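Local coordinates for protein 3-hydroxyisobutyryl-CoA hydrolase (Mycobacterium thermoresistibile, PDB 4HDT) that probably hydrolyses 3-hydroxyisobutyryl-CoA to 3-hydroxyisobutyrate and free coenzyme A, is built on the crotonase fold and binds zinc ions, at residues R200-A204 against D205-A209; P218-P222 against L223-R227. All coordinates share one frame; numbering follows the deposited sequence.

Interaction 1: residues R200-A204 against D205-A209; sequences RAVIA and DGVDA
Ala201 O receives the last straight backbone bond of helix 195-205, from Asp205 N (2.7 Å, N-H...O angle 156°), before the chain turns at Gly206 into helix 207-214. The next amide is shared less well: Gly206 N makes weak, strongly bent bonds to both Ala201 O (3.1 Å) and Val202 O (3.2 Å), so the helical pattern frays just where the direction changes. Gly206 has a phi of +98°, a backbone angle readily adopted only by glycine, which has no beta carbon to crowd the carbonyl oxygen of Asp205. Glycine therefore suits the corner, and it serves both as the first non-helical residue of one helix and as the N-cap position of the next.

The side chains close the corner on two sides. On its inner side, the CG1 methyl of Val202 meets the CG2 methyl of Val207 at 4.3 Å, a modest apolar contact across the bend; Val202 also touches Ala210 on the second helix. The small methyl of Ala201 is buried against Ala210 and His214 of helix 207-214. On the solvent side, Asp205 has CG beside its own backbone N (chi1 -47°), which turns the carboxylate back over the preceding turn. Its OD2 lies 3.9 Å from the CB of Ala201, while its CB sits 3.4 Å from Ala201 O. The carboxylate makes no polar bond across this contact; being exposed, it can probably be solvated.

Asp196, seen to bind zinc in a crystal structure of this protein, though no such ion is bound to it in this chain, has its side chain about 10 Å from that of Ala201. The arrangement is a tight helix-turn-helix junction: a glycine of positive phi ends one helix and is the N-cap position of the next, with the side chains of Ala201 and Val202 resting on the second helix.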
loop_
_atom_site.group_PDB
_atom_site.type_symbol
_atom_site.label_atom_id
_atom_site.label_comp_id
_atom_site.label_asym_id
_atom_site.label_seq_id
_atom_site.Cartn_x
_atom_site.Cartn_y
_atom_site.Cartn_z
ATOM N N ARG A 200 -18.795 -12.669 -10.742
ATOM C CA ARG A 200 -19.404 -13.768 -11.481
ATOM C C ARG A 200 -19.271 -13.556 -12.992
ATOM O O ARG A 200 -19.072 -14.523 -13.720
ATOM C CB ARG A 200 -20.883 -13.960 -11.090
ATOM C CG ARG A 200 -21.058 -14.401 -9.629
ATOM C CD ARG A 200 -22.492 -14.739 -9.253
ATOM N NE ARG A 200 -23.441 -13.606 -9.240
ATOM C CZ ARG A 200 -23.767 -12.863 -8.171
ATOM N NH1 ARG A 200 -23.188 -13.034 -6.981
ATOM N NH2 ARG A 200 -24.648 -11.885 -8.303
ATOM N N ALA A 201 -19.392 -12.306 -13.441
ATOM C CA ALA A 201 -19.312 -11.979 -14.886
ATOM C C ALA A 201 -17.892 -12.116 -15.450
ATOM O O ALA A 201 -17.726 -12.490 -16.600
ATOM C CB ALA A 201 -19.859 -10.582 -15.168
ATOM N N VAL A 202 -16.878 -11.809 -14.642
ATOM C CA VAL A 202 -15.469 -12.010 -15.050
ATOM C C VAL A 202 -15.252 -13.484 -15.347
ATOM O O VAL A 202 -14.668 -13.868 -16.353
ATOM C CB VAL A 202 -14.470 -11.560 -13.953
ATOM C CG1 VAL A 202 -13.036 -11.958 -14.297
ATOM C CG2 VAL A 202 -14.563 -10.058 -13.699
ATOM N N ILE A 203 -15.790 -14.322 -14.472
ATOM C CA ILE A 203 -15.628 -15.749 -14.601
ATOM C C ILE A 203 -16.429 -16.313 -15.792
ATOM O O ILE A 203 -15.986 -17.237 -16.468
ATOM C CB ILE A 203 -16.047 -16.449 -13.290
ATOM C CG1 ILE A 203 -15.029 -16.121 -12.179
ATOM C CG2 ILE A 203 -16.147 -17.964 -13.467
ATOM C CD1 ILE A 203 -15.529 -16.411 -10.775
ATOM N N ALA A 204 -17.596 -15.740 -16.043
ATOM C CA ALA A 204 -18.519 -16.295 -17.036
ATOM C C ALA A 204 -18.330 -15.671 -18.417
ATOM O O ALA A 204 -18.323 -16.379 -19.423
ATOM C CB ALA A 204 -19.951 -16.114 -16.550
ATOM N N ASP A 205 -18.160 -14.347 -18.456
ATOM C CA ASP A 205 -18.165 -13.572 -19.716
ATOM C C ASP A 205 -16.835 -12.869 -20.031
ATOM O O ASP A 205 -16.633 -12.378 -21.152
ATOM C CB ASP A 205 -19.274 -12.517 -19.657
ATOM C CG ASP A 205 -20.599 -13.086 -19.175
ATOM O OD1 ASP A 205 -20.965 -14.164 -19.679
ATOM O OD2 ASP A 205 -21.236 -12.468 -18.273
ATOM N N GLY A 206 -15.926 -12.801 -19.054
ATOM C CA GLY A 206 -14.631 -12.130 -19.234
ATOM C C GLY A 206 -14.590 -10.713 -18.692
ATOM O O GLY A 206 -15.624 -10.081 -18.439
ATOM N N VAL A 207 -13.377 -10.192 -18.566
ATOM C CA VAL A 207 -13.142 -8.862 -17.968
ATOM C C VAL A 207 -13.868 -7.726 -18.659
ATOM O O VAL A 207 -14.522 -6.899 -18.023
ATOM C CB VAL A 207 -11.637 -8.494 -17.981
ATOM C CG1 VAL A 207 -11.426 -7.043 -17.563
ATOM C CG2 VAL A 207 -10.867 -9.424 -17.073
ATOM N N ASP A 208 -13.689 -7.639 -19.974
ATOM C CA ASP A 208 -14.232 -6.515 -20.711
ATOM C C ASP A 208 -15.754 -6.510 -20.657
ATOM O O ASP A 208 -16.348 -5.451 -20.450
ATOM C CB ASP A 208 -13.709 -6.500 -22.158
ATOM C CG ASP A 208 -12.277 -5.983 -22.259
ATOM O OD1 ASP A 208 -11.640 -5.662 -21.232
ATOM O OD2 ASP A 208 -11.783 -5.840 -23.394
ATOM N N ALA A 209 -16.385 -7.686 -20.791
ATOM C CA ALA A 209 -17.851 -7.798 -20.666
ATOM C C ALA A 209 -18.318 -7.452 -19.244
ATOM O O ALA A 209 -19.322 -6.773 -19.054
ATOM C CB ALA A 209 -18.311 -9.211 -21.017
#

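Interaction 2: residues P218-P222 against L223-R227; sequences PPASP and LAEQR
Ser221 OG has two hydrogen-bond partners: it accepts a nearly straight bond from Ala224 N at 3.0 Å (N-H...O angle 165°) and is also hydrogen-bonded to Asp179 OD1 of helix 177-183. This is a serine N-cap, the hydroxyl occupying a first-turn amide that has no carbonyl partner earlier in its own helix. The OG lies anti to the backbone N of Ser221 (chi1 163°), which swings it forward to meet Ala224. Asp179 OD1 also takes the N-H of Leu223, so one carboxylate oxygen ties the cap and the first turn to the neighbouring helix.

Proline suits the position after the cap: its ring already fixes a helical phi, and it has no N-H to leave without a partner. Leu223 packs on Phe175 and Met183, covering one side of this weakly bonded turn of helix. Ser221 O completes the first backbone turn, accepting from Glu225 N at 3.3 Å, and the CG of Glu225 packs 3.5 Å from this same oxygen.

The next carbonyl, Pro222 O, receives two donors of Gln226: a weak bond from the backbone N, and a side-chain bond from NE2. The chain of Gln226 bends back at chi2 (-41°) to reach it, and its OE1 is taken by Trp229 NE1, which fixes the amide's flip. NE2 lies 3.1 Å from Pro222 O, somewhat above the carbonyl plane.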
loop_
_atom_site.group_PDB
_atom_site.type_symbol
_atom_site.label_atom_id
_atom_site.label_comp_id
_atom_site.label_asym_id
_atom_site.label_seq_id
_atom_site.Cartn_x
_atom_site.Cartn_y
_atom_site.Cartn_z
ATOM N N PRO A 218 -17.189 7.080 -11.457
ATOM C CA PRO A 218 -17.043 7.264 -10.027
ATOM C C PRO A 218 -17.684 8.554 -9.566
ATOM O O PRO A 218 -17.821 9.482 -10.353
ATOM C CB PRO A 218 -15.522 7.309 -9.786
ATOM C CG PRO A 218 -14.891 7.327 -11.130
ATOM C CD PRO A 218 -15.905 6.994 -12.163
ATOM N N PRO A 219 -18.039 8.621 -8.289
ATOM C CA PRO A 219 -18.498 9.912 -7.807
ATOM C C PRO A 219 -17.342 10.892 -7.652
ATOM O O PRO A 219 -16.161 10.572 -7.885
ATOM C CB PRO A 219 -19.114 9.573 -6.468
ATOM C CG PRO A 219 -18.381 8.388 -5.991
ATOM C CD PRO A 219 -17.996 7.612 -7.224
ATOM N N ALA A 220 -17.705 12.129 -7.350
ATOM C CA ALA A 220 -16.745 13.162 -7.031
ATOM C C ALA A 220 -15.679 12.699 -6.031
ATOM O O ALA A 220 -15.984 12.046 -5.044
ATOM C CB ALA A 220 -17.501 14.350 -6.452
ATOM N N SER A 221 -14.422 13.006 -6.341
ATOM C CA SER A 221 -13.263 12.745 -5.479
ATOM C C SER A 221 -13.046 13.934 -4.521
ATOM O O SER A 221 -12.686 15.025 -4.944
ATOM C CB SER A 221 -12.002 12.506 -6.316
ATOM O OG SER A 221 -10.785 12.629 -5.588
ATOM N N PRO A 222 -13.259 13.734 -3.217
ATOM C CA PRO A 222 -12.935 14.840 -2.323
ATOM C C PRO A 222 -11.459 15.175 -2.320
ATOM O O PRO A 222 -11.075 16.321 -2.168
ATOM C CB PRO A 222 -13.377 14.321 -0.946
ATOM C CG PRO A 222 -14.205 13.119 -1.203
ATOM C CD PRO A 222 -13.757 12.551 -2.489
ATOM N N LEU A 223 -10.586 14.186 -2.526
ATOM C CA LEU A 223 -9.191 14.518 -2.581
ATOM C C LEU A 223 -8.852 15.448 -3.746
ATOM O O LEU A 223 -8.052 16.388 -3.608
ATOM C CB LEU A 223 -8.333 13.229 -2.634
ATOM C CG LEU A 223 -7.008 13.269 -1.922
ATOM C CD1 LEU A 223 -7.112 13.834 -0.525
ATOM C CD2 LEU A 223 -6.490 11.829 -1.843
ATOM N N ALA A 224 -9.412 15.182 -4.926
ATOM C CA ALA A 224 -9.229 16.043 -6.081
ATOM C C ALA A 224 -9.656 17.482 -5.791
ATOM O O ALA A 224 -9.000 18.409 -6.222
ATOM C CB ALA A 224 -9.958 15.514 -7.306
ATOM N N GLU A 225 -10.750 17.645 -5.074
ATOM C CA GLU A 225 -11.185 18.996 -4.703
ATOM C C GLU A 225 -10.236 19.706 -3.733
ATOM O O GLU A 225 -10.289 20.943 -3.647
ATOM C CB GLU A 225 -12.580 18.931 -4.099
ATOM C CG GLU A 225 -13.608 18.437 -5.100
ATOM C CD GLU A 225 -15.041 18.619 -4.628
ATOM O OE1 GLU A 225 -15.247 19.218 -3.554
ATOM O OE2 GLU A 225 -15.964 18.161 -5.343
ATOM N N GLN A 226 -9.434 18.959 -2.973
ATOM C CA GLN A 226 -8.464 19.538 -2.029
ATOM C C GLN A 226 -7.127 19.845 -2.681
ATOM O O GLN A 226 -6.217 20.273 -1.985
ATOM C CB GLN A 226 -8.187 18.605 -0.850
ATOM C CG GLN A 226 -9.403 18.064 -0.137
ATOM C CD GLN A 226 -10.483 19.076 0.048
ATOM O OE1 GLN A 226 -10.261 20.147 0.634
ATOM N NE2 GLN A 226 -11.689 18.754 -0.428
ATOM N N ARG A 227 -6.969 19.559 -3.976
ATOM C CA ARG A 227 -5.637 19.669 -4.582
ATOM C C ARG A 227 -4.979 21.055 -4.481
ATOM O O ARG A 227 -3.759 21.165 -4.409
ATOM C CB ARG A 227 -5.635 19.251 -6.055
ATOM C CG ARG A 227 -4.197 19.161 -6.570
ATOM C CD ARG A 227 -4.112 18.467 -7.877
ATOM N NE ARG A 227 -2.880 18.786 -8.584
ATOM C CZ ARG A 227 -2.647 18.392 -9.820
ATOM N NH1 ARG A 227 -3.576 17.681 -10.462
ATOM N NH2 ARG A 227 -1.519 18.729 -10.413
#

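The two interactions come in series along the chain: helix 195-205 turns at residues 205-206 into helix 207-214, an irregular loop follows, and interaction 2 starts the short helix 222-225. Their centres are about 29 Å apart and their nearest atoms about 15 Å, so they do not touch. Interaction 1 lies farther out, its centre about 27 Å from the centre of the chain against about 20 Å for interaction 2. One ends a helix and redirects the chain; the other restarts a helix against helix 177-183. Together they mark the route from the six-stranded sheet, whose edge strand 188-189 comes just before, into the helices that follow it within the crotonase-family region.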